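Local coordinates for protein hydroxynitrile lyase (Passiflora edulis, PDB 5Y02) that probably acts as a lyase on cyanohydrins, holding (R)-mandelonitrile in a pocket of its alpha/beta-barrel domain, and works as a homodimer, at residues 5-16 with 94-105. Numbering follows the deposited sequence. Where two conformers were deposited one is given.
Sequences EIVRHIVFNRYK and ACEKIVVLNYII. With MXN ((2R)-hydroxy(phenyl)ethanenitrile), chain M.
H9 and N102 lie side by side as a non-hydrogen-bonded pair of strand 7-15 and the antiparallel strand within 94-105, imidazole and amide planes only 14° apart. H9 ND1 donates to N102 OD1 at 2.6 Å, the acceptor close to the ring plane, while N102 ND2 is taken by E55 of the second subunit. CG anti to the backbone N (chi1 173°) carries the ring out over the sheet, and the ND1 bond helps fix its rotation with NE2 toward the ligand: H9 NE2 and the mandelonitrile hydroxyl O10 are hydrogen-bonded at 2.6 Å. A leucine in place of H9 would probably leave N102 OD1 without its donor and the ligand hydroxyl without this partner. On the same face V100 CG1 approaches H9 CE1 at 3.5 Å, and V11 CG2 and V100 CG2 lie side by side near the nitrile. On the other face, R8 CB sits over the Y103 ring, 3.8 Å from its centroid; E66 OE2 of the second subunit salt-bridges R8 NE and hydrogen-bonds Y103 OH, while R8 NH2 pairs with E66 of its own chain. Near the far end, N13 ND2 lies over the centre of the Y15 ring and donates to C95 SG at 3.5 Å; N13 OD1 bonds Y65 OH. R14 O takes weak bonds from E96 N and K97 N at a classic beta bulge. Helices and ligand on one face, most dimer packing on the other, typify the dimeric alpha+beta barrel.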
loop_
_atom_site.group_PDB
_atom_site.type_symbol
_atom_site.label_atom_id
_atom_site.label_comp_id
_atom_site.label_asym_id
_atom_site.label_seq_id
_atom_site.Cartn_x
_atom_site.Cartn_y
_atom_site.Cartn_z
ATOM N N GLU A 5 1.243 9.449 16.871
ATOM C CA GLU A 5 0.430 8.849 15.794
ATOM C C GLU A 5 1.171 8.954 14.443
ATOM O O GLU A 5 0.956 9.884 13.661
ATOM C CB GLU A 5 -0.971 9.486 15.714
ATOM C CG GLU A 5 -1.744 9.579 17.030
ATOM C CD GLU A 5 -2.021 8.247 17.702
ATOM O OE1 GLU A 5 -2.288 8.253 18.924
ATOM O OE2 GLU A 5 -1.987 7.196 17.032
ATOM N N ILE A 6 2.054 7.984 14.213
ATOM C CA ILE A 6 2.802 7.822 12.953
ATOM C C ILE A 6 1.879 7.415 11.779
ATOM O O ILE A 6 1.045 6.519 11.921
ATOM C CB ILE A 6 3.928 6.787 13.154
ATOM C CG1 ILE A 6 5.019 7.401 14.042
ATOM C CG2 ILE A 6 4.520 6.327 11.833
ATOM C CD1 ILE A 6 5.880 6.379 14.757
ATOM N N VAL A 7 2.086 8.056 10.632
ATOM C CA VAL A 7 1.197 7.953 9.467
ATOM C C VAL A 7 1.911 7.258 8.319
ATOM O O VAL A 7 3.004 7.689 7.933
ATOM C CB VAL A 7 0.807 9.357 8.943
ATOM C CG1 VAL A 7 0.018 9.261 7.640
ATOM C CG2 VAL A 7 0.018 10.144 9.982
ATOM N N ARG A 8 1.283 6.219 7.762
ATOM C CA ARG A 8 1.759 5.564 6.559
ATOM C C ARG A 8 1.068 6.181 5.354
ATOM O O ARG A 8 -0.138 6.407 5.365
ATOM C CB ARG A 8 1.475 4.065 6.590
ATOM C CG ARG A 8 2.155 3.299 7.713
ATOM C CD ARG A 8 3.641 3.088 7.425
ATOM N NE ARG A 8 3.884 2.064 6.408
ATOM C CZ ARG A 8 4.959 2.007 5.616
ATOM N NH1 ARG A 8 5.920 2.937 5.658
ATOM N NH2 ARG A 8 5.077 1.005 4.745
ATOM N N HIS A 9 1.844 6.412 4.311
ATOM C CA HIS A 9 1.374 7.032 3.085
ATOM C C HIS A 9 1.725 6.046 1.973
ATOM O O HIS A 9 2.904 5.852 1.648
ATOM C CB HIS A 9 2.082 8.380 2.913
ATOM C CG HIS A 9 1.818 9.075 1.612
ATOM N ND1 HIS A 9 0.616 9.681 1.321
ATOM C CD2 HIS A 9 2.643 9.358 0.572
ATOM C CE1 HIS A 9 0.692 10.262 0.135
ATOM N NE2 HIS A 9 1.910 10.083 -0.342
ATOM N N ILE A 10 0.694 5.417 1.413
ATOM C CA ILE A 10 0.874 4.387 0.405
ATOM C C ILE A 10 0.168 4.787 -0.871
ATOM O O ILE A 10 -1.011 5.054 -0.853
ATOM C CB ILE A 10 0.327 2.999 0.810
ATOM C CG1 ILE A 10 0.757 2.612 2.225
ATOM C CG2 ILE A 10 0.782 1.958 -0.204
ATOM C CD1 ILE A 10 2.228 2.446 2.450
ATOM N N VAL A 11 0.916 4.737 -1.965
ATOM C CA VAL A 11 0.491 5.142 -3.293
ATOM C C VAL A 11 0.614 3.928 -4.200
ATOM O O VAL A 11 1.658 3.266 -4.238
ATOM C CB VAL A 11 1.387 6.266 -3.832
ATOM C CG1 VAL A 11 0.984 6.669 -5.254
ATOM C CG2 VAL A 11 1.345 7.455 -2.881
ATOM N N PHE A 12 -0.458 3.625 -4.924
ATOM C CA PHE A 12 -0.386 2.694 -6.064
ATOM C C PHE A 12 -0.668 3.521 -7.329
ATOM O O PHE A 12 -1.593 4.317 -7.331
ATOM C CB PHE A 12 -1.472 1.611 -6.031
ATOM C CG PHE A 12 -1.411 0.640 -4.885
ATOM C CD1 PHE A 12 -0.277 0.453 -4.107
ATOM C CD2 PHE A 12 -2.514 -0.155 -4.640
ATOM C CE1 PHE A 12 -0.265 -0.483 -3.094
ATOM C CE2 PHE A 12 -2.499 -1.106 -3.629
ATOM C CZ PHE A 12 -1.374 -1.263 -2.856
ATOM N N ASN A 13 0.098 3.324 -8.396
ATOM C CA ASN A 13 -0.213 3.966 -9.668
ATOM C C ASN A 13 0.053 3.079 -10.875
ATOM O O ASN A 13 0.579 1.966 -10.770
ATOM C CB ASN A 13 0.483 5.347 -9.801
ATOM C CG ASN A 13 1.873 5.267 -10.394
ATOM O OD1 ASN A 13 2.630 4.362 -10.094
ATOM N ND2 ASN A 13 2.222 6.246 -11.252
ATOM N N ARG A 14 -0.368 3.613 -12.013
ATOM C CA ARG A 14 -0.101 3.100 -13.319
ATOM C C ARG A 14 0.239 4.333 -14.143
ATOM O O ARG A 14 -0.459 5.345 -14.038
ATOM C CB ARG A 14 -1.357 2.429 -13.892
ATOM C CG ARG A 14 -1.127 1.720 -15.219
ATOM C CD ARG A 14 -2.460 1.401 -15.898
ATOM N NE ARG A 14 -2.188 0.791 -17.194
ATOM C CZ ARG A 14 -1.864 -0.488 -17.389
ATOM N NH1 ARG A 14 -1.795 -1.360 -16.374
ATOM N NH2 ARG A 14 -1.598 -0.913 -18.630
ATOM N N TYR A 15 1.316 4.249 -14.911
ATOM C CA TYR A 15 1.791 5.362 -15.727
ATOM C C TYR A 15 1.088 5.430 -17.070
ATOM O O TYR A 15 0.679 4.410 -17.627
ATOM C CB TYR A 15 3.299 5.287 -15.940
ATOM C CG TYR A 15 4.048 5.663 -14.690
ATOM C CD1 TYR A 15 4.238 7.007 -14.361
ATOM C CD2 TYR A 15 4.522 4.690 -13.807
ATOM C CE1 TYR A 15 4.901 7.378 -13.204
ATOM C CE2 TYR A 15 5.205 5.049 -12.651
ATOM C CZ TYR A 15 5.384 6.389 -12.351
ATOM O OH TYR A 15 6.020 6.770 -11.196
ATOM N N LYS A 16 0.995 6.650 -17.593
ATOM C CA LYS A 16 0.453 6.852 -18.933
ATOM C C LYS A 16 1.328 6.127 -19.948
ATOM O O LYS A 16 2.551 6.134 -19.838
ATOM C CB LYS A 16 0.423 8.330 -19.245
ATOM C CG LYS A 16 -0.463 9.119 -18.298
ATOM C CD LYS A 16 -1.695 9.650 -18.952
ATOM C CE LYS A 16 -2.532 10.387 -17.940
ATOM N NZ LYS A 16 -3.449 11.338 -18.600
ATOM N N ALA A 94 1.346 12.290 -14.989
ATOM C CA ALA A 94 1.963 11.058 -15.501
ATOM C C ALA A 94 1.181 9.782 -15.147
ATOM O O ALA A 94 1.484 8.714 -15.694
ATOM C CB ALA A 94 3.391 10.941 -15.024
ATOM N N CYS A 95 0.197 9.892 -14.252
ATOM C CA CYS A 95 -0.580 8.745 -13.767
ATOM C C CYS A 95 -1.775 8.475 -14.666
ATOM O O CYS A 95 -2.659 9.336 -14.827
ATOM C CB CYS A 95 -1.075 8.968 -12.335
ATOM S SG CYS A 95 0.187 9.063 -11.048
ATOM N N GLU A 96 -1.809 7.284 -15.254
ATOM C CA GLU A 96 -3.039 6.805 -15.900
ATOM C C GLU A 96 -4.115 6.608 -14.827
ATOM O O GLU A 96 -5.272 7.023 -14.983
ATOM C CB GLU A 96 -2.762 5.515 -16.671
ATOM C CG GLU A 96 -3.967 4.918 -17.368
ATOM C CD GLU A 96 -4.585 5.866 -18.379
ATOM O OE1 GLU A 96 -3.851 6.639 -19.048
ATOM O OE2 GLU A 96 -5.819 5.835 -18.489
ATOM N N LYS A 97 -3.719 5.990 -13.716
ATOM C CA LYS A 97 -4.540 6.015 -12.525
ATOM C C LYS A 97 -3.722 5.960 -11.250
ATOM O O LYS A 97 -2.522 5.711 -11.280
ATOM C CB LYS A 97 -5.589 4.918 -12.564
ATOM C CG LYS A 97 -5.041 3.532 -12.772
ATOM C CD LYS A 97 -6.206 2.579 -12.943
ATOM C CE LYS A 97 -5.802 1.131 -12.761
ATOM N NZ LYS A 97 -7.039 0.340 -12.476
ATOM N N ILE A 98 -4.393 6.226 -10.137
ATOM C CA ILE A 98 -3.707 6.343 -8.854
ATOM C C ILE A 98 -4.699 6.074 -7.730
ATOM O O ILE A 98 -5.881 6.400 -7.847
ATOM C CB ILE A 98 -3.040 7.726 -8.701
ATOM C CG1 ILE A 98 -2.189 7.785 -7.417
ATOM C CG2 ILE A 98 -4.073 8.851 -8.722
ATOM C CD1 ILE A 98 -1.412 9.060 -7.267
ATOM N N VAL A 99 -4.227 5.426 -6.672
ATOM C CA VAL A 99 -4.961 5.362 -5.418
ATOM C C VAL A 99 -3.952 5.590 -4.288
ATOM O O VAL A 99 -2.829 5.070 -4.348
ATOM C CB VAL A 99 -5.742 4.044 -5.241
ATOM C CG1 VAL A 99 -4.835 2.831 -5.356
ATOM C CG2 VAL A 99 -6.496 4.015 -3.925
ATOM N N VAL A 100 -4.360 6.382 -3.301
ATOM C CA VAL A 100 -3.507 6.751 -2.169
ATOM C C VAL A 100 -4.286 6.567 -0.878
ATOM O O VAL A 100 -5.391 7.068 -0.753
ATOM C CB VAL A 100 -3.032 8.220 -2.273
ATOM C CG1 VAL A 100 -1.993 8.516 -1.208
ATOM C CG2 VAL A 100 -2.440 8.503 -3.656
ATOM N N LEU A 101 -3.724 5.833 0.082
ATOM C CA LEU A 101 -4.290 5.774 1.406
ATOM C C LEU A 101 -3.270 6.331 2.386
ATOM O O LEU A 101 -2.072 6.097 2.226
ATOM C CB LEU A 101 -4.697 4.364 1.808
ATOM C CG LEU A 101 -6.147 3.994 1.400
ATOM C CD1 LEU A 101 -6.207 3.769 -0.104
ATOM C CD2 LEU A 101 -6.631 2.761 2.138
ATOM N N ASN A 102 -3.771 7.059 3.372
ATOM C CA ASN A 102 -2.962 7.565 4.484
ATOM C C ASN A 102 -3.590 7.055 5.757
ATOM O O ASN A 102 -4.785 7.234 5.935
ATOM C CB ASN A 102 -3.005 9.084 4.498
ATOM C CG ASN A 102 -2.284 9.681 3.318
ATOM O OD1 ASN A 102 -1.068 9.619 3.248
ATOM N ND2 ASN A 102 -3.032 10.238 2.378
ATOM N N TYR A 103 -2.817 6.408 6.632
ATOM C CA TYR A 103 -3.407 5.811 7.844
ATOM C C TYR A 103 -2.446 5.746 9.009
ATOM O O TYR A 103 -1.221 5.636 8.812
ATOM C CB TYR A 103 -3.938 4.397 7.570
ATOM C CG TYR A 103 -2.929 3.471 6.948
ATOM C CD1 TYR A 103 -2.703 3.520 5.575
ATOM C CD2 TYR A 103 -2.215 2.546 7.700
ATOM C CE1 TYR A 103 -1.807 2.685 4.964
ATOM C CE2 TYR A 103 -1.299 1.683 7.078
ATOM C CZ TYR A 103 -1.115 1.774 5.701
ATOM O OH TYR A 103 -0.225 0.978 4.984
ATOM N N ILE A 104 -3.026 5.774 10.210
ATOM C CA ILE A 104 -2.290 5.509 11.435
ATOM C C ILE A 104 -2.140 3.998 11.565
ATOM O O ILE A 104 -3.061 3.259 11.228
ATOM C CB ILE A 104 -3.039 6.092 12.656
ATOM C CG1 ILE A 104 -3.063 7.627 12.565
ATOM C CG2 ILE A 104 -2.447 5.603 13.977
ATOM C CD1 ILE A 104 -1.706 8.279 12.449
ATOM N N ILE A 105 -1.002 3.560 12.082
ATOM C CA ILE A 105 -0.699 2.133 12.253
ATOM C C ILE A 105 -1.434 1.516 13.430
ATOM O O ILE A 105 -1.453 2.080 14.538
ATOM C CB ILE A 105 0.820 1.926 12.442
ATOM C CG1 ILE A 105 1.540 2.234 11.135
ATOM C CG2 ILE A 105 1.159 0.505 12.916
ATOM C CD1 ILE A 105 2.980 2.687 11.316
HETATM C C1 MXN M . 3.144 12.666 -3.727
HETATM C C2 MXN M . 2.611 13.351 -4.815
HETATM C C3 MXN M . 2.921 14.695 -5.031
HETATM C C4 MXN M . 3.784 15.346 -4.156
HETATM C C5 MXN M . 4.310 14.675 -3.061
HETATM C C6 MXN M . 3.999 13.338 -2.841
HETATM C C7 MXN M . 2.744 11.249 -3.523
HETATM C C8 MXN M . 1.277 11.273 -3.323
HETATM N N9 MXN M . 0.121 11.304 -3.164
HETATM O O10 MXN M . 3.388 10.695 -2.360
HETATM O O HOH W 1 1.127 4.866 14.013
#